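Side-chain contacts in putative enzyme related to aldose 1-epimerase (Salmonella typhimurium, PDB 2HTA), which probably interconverts the alpha and beta anomers of glucose 6-phosphate and related hexose 6-phosphates, as a member of the glucose-6-phosphate 1-epimerase family: residues L136-E140 / A141-Y145; G209-D213 / G214-F218. All blocks are in the same frame, centred on the assembly; numbering follows the deposited sequence.

Contact 1 (L136-E140 / A141-Y145)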
loop_
_atom_site.group_PDB
_atom_site.type_symbol
_atom_site.label_atom_id
_atom_site.label_comp_id
_atom_site.label_asym_id
_atom_site.label_seq_id
_atom_site.Cartn_x
_atom_site.Cartn_y
_atom_site.Cartn_z
ATOM N N LEU A 136 14.224 -0.544 -7.759
ATOM C CA LEU A 136 15.131 -0.152 -6.683
ATOM C C LEU A 136 16.286 -1.124 -6.694
ATOM O O LEU A 136 16.089 -2.320 -6.885
ATOM C CB LEU A 136 14.429 -0.165 -5.335
ATOM C CG LEU A 136 15.330 0.297 -4.151
ATOM C CD1 LEU A 136 15.448 1.840 -4.179
ATOM C CD2 LEU A 136 14.618 -0.115 -2.900
ATOM N N GLN A 137 17.529 -0.617 -6.549
ATOM C CA GLN A 137 18.679 -1.530 -6.482
ATOM C C GLN A 137 19.489 -1.275 -5.243
ATOM O O GLN A 137 19.502 -0.166 -4.713
ATOM C CB GLN A 137 19.579 -1.384 -7.689
ATOM C CG GLN A 137 18.857 -1.870 -8.979
ATOM C CD GLN A 137 19.784 -1.970 -10.121
ATOM O OE1 GLN A 137 20.134 -0.956 -10.703
ATOM N NE2 GLN A 137 20.208 -3.193 -10.460
ATOM N N SER A 138 20.189 -2.297 -4.800
ATOM C CA SER A 138 21.146 -2.128 -3.710
ATOM C C SER A 138 22.266 -1.186 -4.116
ATOM O O SER A 138 22.524 -0.952 -5.311
ATOM C CB SER A 138 21.740 -3.506 -3.310
ATOM O OG SER A 138 22.152 -4.213 -4.449
ATOM N N SER A 139 22.914 -0.614 -3.123
ATOM C CA SER A 139 23.995 0.338 -3.360
ATOM C C SER A 139 24.922 0.169 -2.158
ATOM O O SER A 139 24.587 -0.544 -1.207
ATOM C CB SER A 139 23.428 1.733 -3.339
ATOM O OG SER A 139 22.927 2.026 -2.040
ATOM N N GLU A 140 26.048 0.888 -2.173
ATOM C CA GLU A 140 26.913 0.857 -1.002
ATOM C C GLU A 140 26.166 1.314 0.242
ATOM O O GLU A 140 26.340 0.740 1.342
ATOM C CB GLU A 140 28.140 1.741 -1.231
ATOM C CG GLU A 140 28.994 1.825 0.054
ATOM C CD GLU A 140 30.284 2.639 -0.139
ATOM O OE1 GLU A 140 30.656 2.879 -1.308
ATOM O OE2 GLU A 140 30.903 3.011 0.893
ATOM N N ALA A 141 25.321 2.343 0.109
ATOM C CA ALA A 141 24.502 2.765 1.247
ATOM C C ALA A 141 23.565 1.666 1.846
ATOM O O ALA A 141 23.522 1.469 3.069
ATOM C CB ALA A 141 23.704 4.009 0.905
ATOM N N THR A 142 22.825 0.944 0.998
ATOM C CA THR A 142 21.950 -0.083 1.536
ATOM C C THR A 142 22.721 -1.240 2.095
ATOM O O THR A 142 22.314 -1.827 3.113
ATOM C CB THR A 142 20.904 -0.600 0.474
ATOM O OG1 THR A 142 21.576 -1.332 -0.537
ATOM C CG2 THR A 142 20.124 0.602 -0.173
ATOM N N ARG A 143 23.800 -1.623 1.415
ATOM C CA ARG A 143 24.639 -2.698 1.915
ATOM C C ARG A 143 25.268 -2.417 3.283
ATOM O O ARG A 143 25.718 -3.314 3.945
ATOM C CB ARG A 143 25.749 -3.037 0.933
ATOM C CG ARG A 143 25.222 -3.680 -0.354
ATOM C CD ARG A 143 26.392 -4.221 -1.161
ATOM N NE ARG A 143 27.364 -3.191 -1.549
ATOM C CZ ARG A 143 27.291 -2.504 -2.688
ATOM N NH1 ARG A 143 28.252 -1.651 -3.001
ATOM N NH2 ARG A 143 26.256 -2.681 -3.524
ATOM N N LYS A 144 25.287 -1.165 3.682
ATOM C CA LYS A 144 25.832 -0.798 4.967
ATOM C C LYS A 144 24.994 -1.394 6.078
ATOM O O LYS A 144 25.545 -1.928 7.047
ATOM C CB LYS A 144 25.889 0.719 5.085
ATOM C CG LYS A 144 26.912 1.147 6.095
ATOM C CD LYS A 144 26.917 2.668 6.258
ATOM C CE LYS A 144 27.548 3.075 7.589
ATOM N NZ LYS A 144 27.788 4.564 7.563
ATOM N N TYR A 145 23.669 -1.369 5.914
ATOM C CA TYR A 145 22.763 -1.910 6.931
ATOM C C TYR A 145 22.072 -3.205 6.536
ATOM O O TYR A 145 21.462 -3.828 7.400
ATOM C CB TYR A 145 21.735 -0.861 7.398
ATOM C CG TYR A 145 21.030 -0.132 6.288
ATOM C CD1 TYR A 145 19.954 -0.732 5.604
ATOM C CD2 TYR A 145 21.399 1.163 5.925
ATOM C CE1 TYR A 145 19.308 -0.076 4.581
ATOM C CE2 TYR A 145 20.726 1.841 4.905
ATOM C CZ TYR A 145 19.676 1.195 4.226
ATOM O OH TYR A 145 19.027 1.846 3.179
#
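A capping box closes the start of the short helix 140-145, which the chain enters two residues after strand 130-137, and its two members are Ser-139 at the N-cap and Thr-142 three residues on. The exchange is reciprocal. Thr-142 N donates to Ser-139 OG over 3.2 Å, while Ser-139 N donates to Thr-142 OG1 over 3.0 Å, both with nearly straight N-H...O lines. Each hydroxyl stands between its own backbone N and carbonyl carbon (chi1 65° in Ser-139, 69° in Thr-142); from there Ser-139 OG reaches forward and Thr-142 OG1 back, each to the other's amide. The methyl CG2 of Thr-142 lies 3.7 Å from Ser-139 OG, and Thr-142 OG1 also comes within 3.5 Å of Ser-138 CB.

Behind the box the first helical bond runs from Arg-143 N to Ser-139 O at 2.9 Å; the next, from Lys-144 N to Glu-140 O, is weak. Arg-143 then folds back over the turn it has helped to make. Its chain bends at chi3 (-60°), and one face of the guanidinium settles over the peptide link between Ser-139 and Glu-140, with NH2 3.4 Å from Ser-139 C. From this position NH2 forms a salt bridge with Asp-149, whose OD1 is also bonded to Ser-138 OG, and NH1 is bonded to a glycerol probably left from crystallisation.

The two side-chain oxygens thus take up the amides of the N-cap and of Thr-142 in the first turn. The arginine, laid flat on the peptide and tied to Asp-149, probably balances the carboxylate's charge and links the first turn to the chain leading into the neighbouring strand 151-158.

Contact 2 (G209-D213 / G214-F218)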
loop_
_atom_site.group_PDB
_atom_site.type_symbol
_atom_site.label_atom_id
_atom_site.label_comp_id
_atom_site.label_asym_id
_atom_site.label_seq_id
_atom_site.Cartn_x
_atom_site.Cartn_y
_atom_site.Cartn_z
ATOM N N GLY A 209 -7.013 -15.982 17.521
ATOM C CA GLY A 209 -8.446 -16.053 17.526
ATOM C C GLY A 209 -8.967 -16.853 16.356
ATOM O O GLY A 209 -8.220 -17.262 15.479
ATOM N N VAL A 210 -10.275 -17.084 16.342
ATOM C CA VAL A 210 -10.884 -17.804 15.236
ATOM C C VAL A 210 -12.179 -17.103 14.891
ATOM O O VAL A 210 -13.038 -16.976 15.761
ATOM C CB VAL A 210 -11.194 -19.291 15.600
ATOM C CG1 VAL A 210 -11.933 -19.985 14.423
ATOM C CG2 VAL A 210 -9.898 -20.091 15.899
ATOM N N LEU A 211 -12.296 -16.630 13.651
ATOM C CA LEU A 211 -13.591 -16.138 13.103
ATOM C C LEU A 211 -14.386 -17.311 12.609
ATOM O O LEU A 211 -13.818 -18.302 12.111
ATOM C CB LEU A 211 -13.375 -15.122 11.962
ATOM C CG LEU A 211 -12.646 -13.821 12.259
ATOM C CD1 LEU A 211 -12.358 -13.093 10.988
ATOM C CD2 LEU A 211 -13.340 -12.857 13.310
ATOM N N THR A 212 -15.701 -17.267 12.767
ATOM C CA THR A 212 -16.495 -18.384 12.259
ATOM C C THR A 212 -17.129 -18.035 10.930
ATOM O O THR A 212 -17.675 -18.905 10.286
ATOM C CB THR A 212 -17.622 -18.750 13.200
ATOM O OG1 THR A 212 -18.364 -17.556 13.452
ATOM C CG2 THR A 212 -17.041 -19.324 14.528
ATOM N N ASP A 213 -17.005 -16.782 10.502
ATOM C CA ASP A 213 -17.655 -16.323 9.260
ATOM C C ASP A 213 -16.761 -15.482 8.344
ATOM O O ASP A 213 -17.237 -15.005 7.293
ATOM C CB ASP A 213 -18.880 -15.478 9.639
ATOM C CG ASP A 213 -18.515 -14.280 10.554
ATOM O OD1 ASP A 213 -17.322 -14.001 10.877
ATOM O OD2 ASP A 213 -19.438 -13.574 10.995
ATOM N N GLY A 214 -15.505 -15.285 8.753
ATOM C CA GLY A 214 -14.527 -14.523 7.967
ATOM C C GLY A 214 -14.791 -13.038 7.903
ATOM O O GLY A 214 -14.262 -12.350 7.045
ATOM N N ILE A 215 -15.604 -12.544 8.824
ATOM C CA ILE A 215 -16.018 -11.130 8.806
ATOM C C ILE A 215 -15.463 -10.340 9.972
ATOM O O ILE A 215 -15.705 -10.708 11.143
ATOM C CB ILE A 215 -17.549 -10.994 8.788
ATOM C CG1 ILE A 215 -18.100 -11.521 7.434
ATOM C CG2 ILE A 215 -17.973 -9.465 9.064
ATOM C CD1 ILE A 215 -19.595 -11.660 7.451
ATOM N N GLN A 216 -14.733 -9.267 9.663
ATOM C CA GLN A 216 -14.131 -8.381 10.688
ATOM C C GLN A 216 -14.766 -7.005 10.695
ATOM O O GLN A 216 -14.895 -6.363 9.646
ATOM C CB GLN A 216 -12.600 -8.249 10.470
ATOM C CG GLN A 216 -11.899 -7.422 11.515
ATOM C CD GLN A 216 -11.825 -8.166 12.835
ATOM O OE1 GLN A 216 -11.357 -9.321 12.894
ATOM N NE2 GLN A 216 -12.285 -7.517 13.896
ATOM N N THR A 217 -15.116 -6.518 11.885
ATOM C CA THR A 217 -15.502 -5.113 12.087
ATOM C C THR A 217 -14.408 -4.369 12.877
ATOM O O THR A 217 -13.540 -4.988 13.483
ATOM C CB THR A 217 -16.839 -4.967 12.883
ATOM O OG1 THR A 217 -16.779 -5.677 14.121
ATOM C CG2 THR A 217 -18.071 -5.468 12.052
ATOM N N PHE A 218 -14.481 -3.051 12.891
ATOM C CA PHE A 218 -13.397 -2.205 13.320
ATOM C C PHE A 218 -13.995 -1.187 14.247
ATOM O O PHE A 218 -13.979 -0.003 13.940
ATOM C CB PHE A 218 -12.703 -1.531 12.119
ATOM C CG PHE A 218 -12.007 -2.526 11.214
ATOM C CD1 PHE A 218 -12.733 -3.276 10.290
ATOM C CD2 PHE A 218 -10.641 -2.778 11.360
ATOM C CE1 PHE A 218 -12.069 -4.272 9.487
ATOM C CE2 PHE A 218 -9.987 -3.755 10.543
ATOM C CZ PHE A 218 -10.714 -4.486 9.639
HETATM O O HOH W 1 -18.063 -11.775 12.351
#
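Asp-213 and Ile-215 cross at about a right angle where the chain turns from strand 207-210 toward the short edge strand 216-217. The carboxylate lies across the isoleucine side chain: Asp-213 OD1 is 3.7 Å from Ile-215 CB, and OD2 approaches CD1 at 4.0 Å. The same OD1 accepts a hydrogen bond from Ile-215 N over 3.0 Å, and this bond makes an Asx turn. The amide meets it from above the carboxylate plane, 60° out of it, although the N-H...O line is fairly straight at 158°. This reach forward is possible because Asp-213 CG sits between its backbone N and carbonyl carbon, with chi1 at 57°. The other oxygen, OD2, accepts a hydrogen bond from a water 2.6 Å away, and that water lies 2.9 Å from Ile-215 O, so carboxylate and water together span both polar atoms of the Ile-215 backbone. Gly-214, with a positive phi, carries the chain through the bend between Asp-213 and Ile-215.

A second right-angled crossing brings Leu-211 against Gln-216. Leu-211 packs its two methyls on the turn: CD1 meets Gly-214 C at 3.9 Å, while CD2 comes within 4.1 Å of Gln-216 OE1. The amide of Gln-216 is held at both ends. NE2 gives a nearly straight bond to Thr-217 O, 2.9 Å long and in the plane of the amide as well as that of the carbonyl, and OE1 accepts from Arg-224 while also bonding the Tyr-226 hydroxyl on strand 222-226.

The turn thus combines two kinds of contact: a hydrated carboxylate that holds the backbone, and leucine methyls beside a carboxamide whose rotation is fixed by its bonds.

Contacts 1 and 2 occupy opposite sides of the chain's centre, with their own centres about 41 Å apart and nearest atoms about 28 Å apart, so neither touches the other. Along the chain they come in series, contact 1 first. Both reach the same nine-stranded antiparallel sheet: contact 1 leaves strand 130-137, second from one margin, and starts the helix in the connection to strand 151-158, whereas contact 2 passes from strand 207-210 of the eight-stranded sheet into strand 216-217, outermost at the other margin. Contact 1 lies away from the annotated sites; Gln-216 of contact 2 is about 10 Å, side chain to side chain, from Asp-223, which probably binds the substrate.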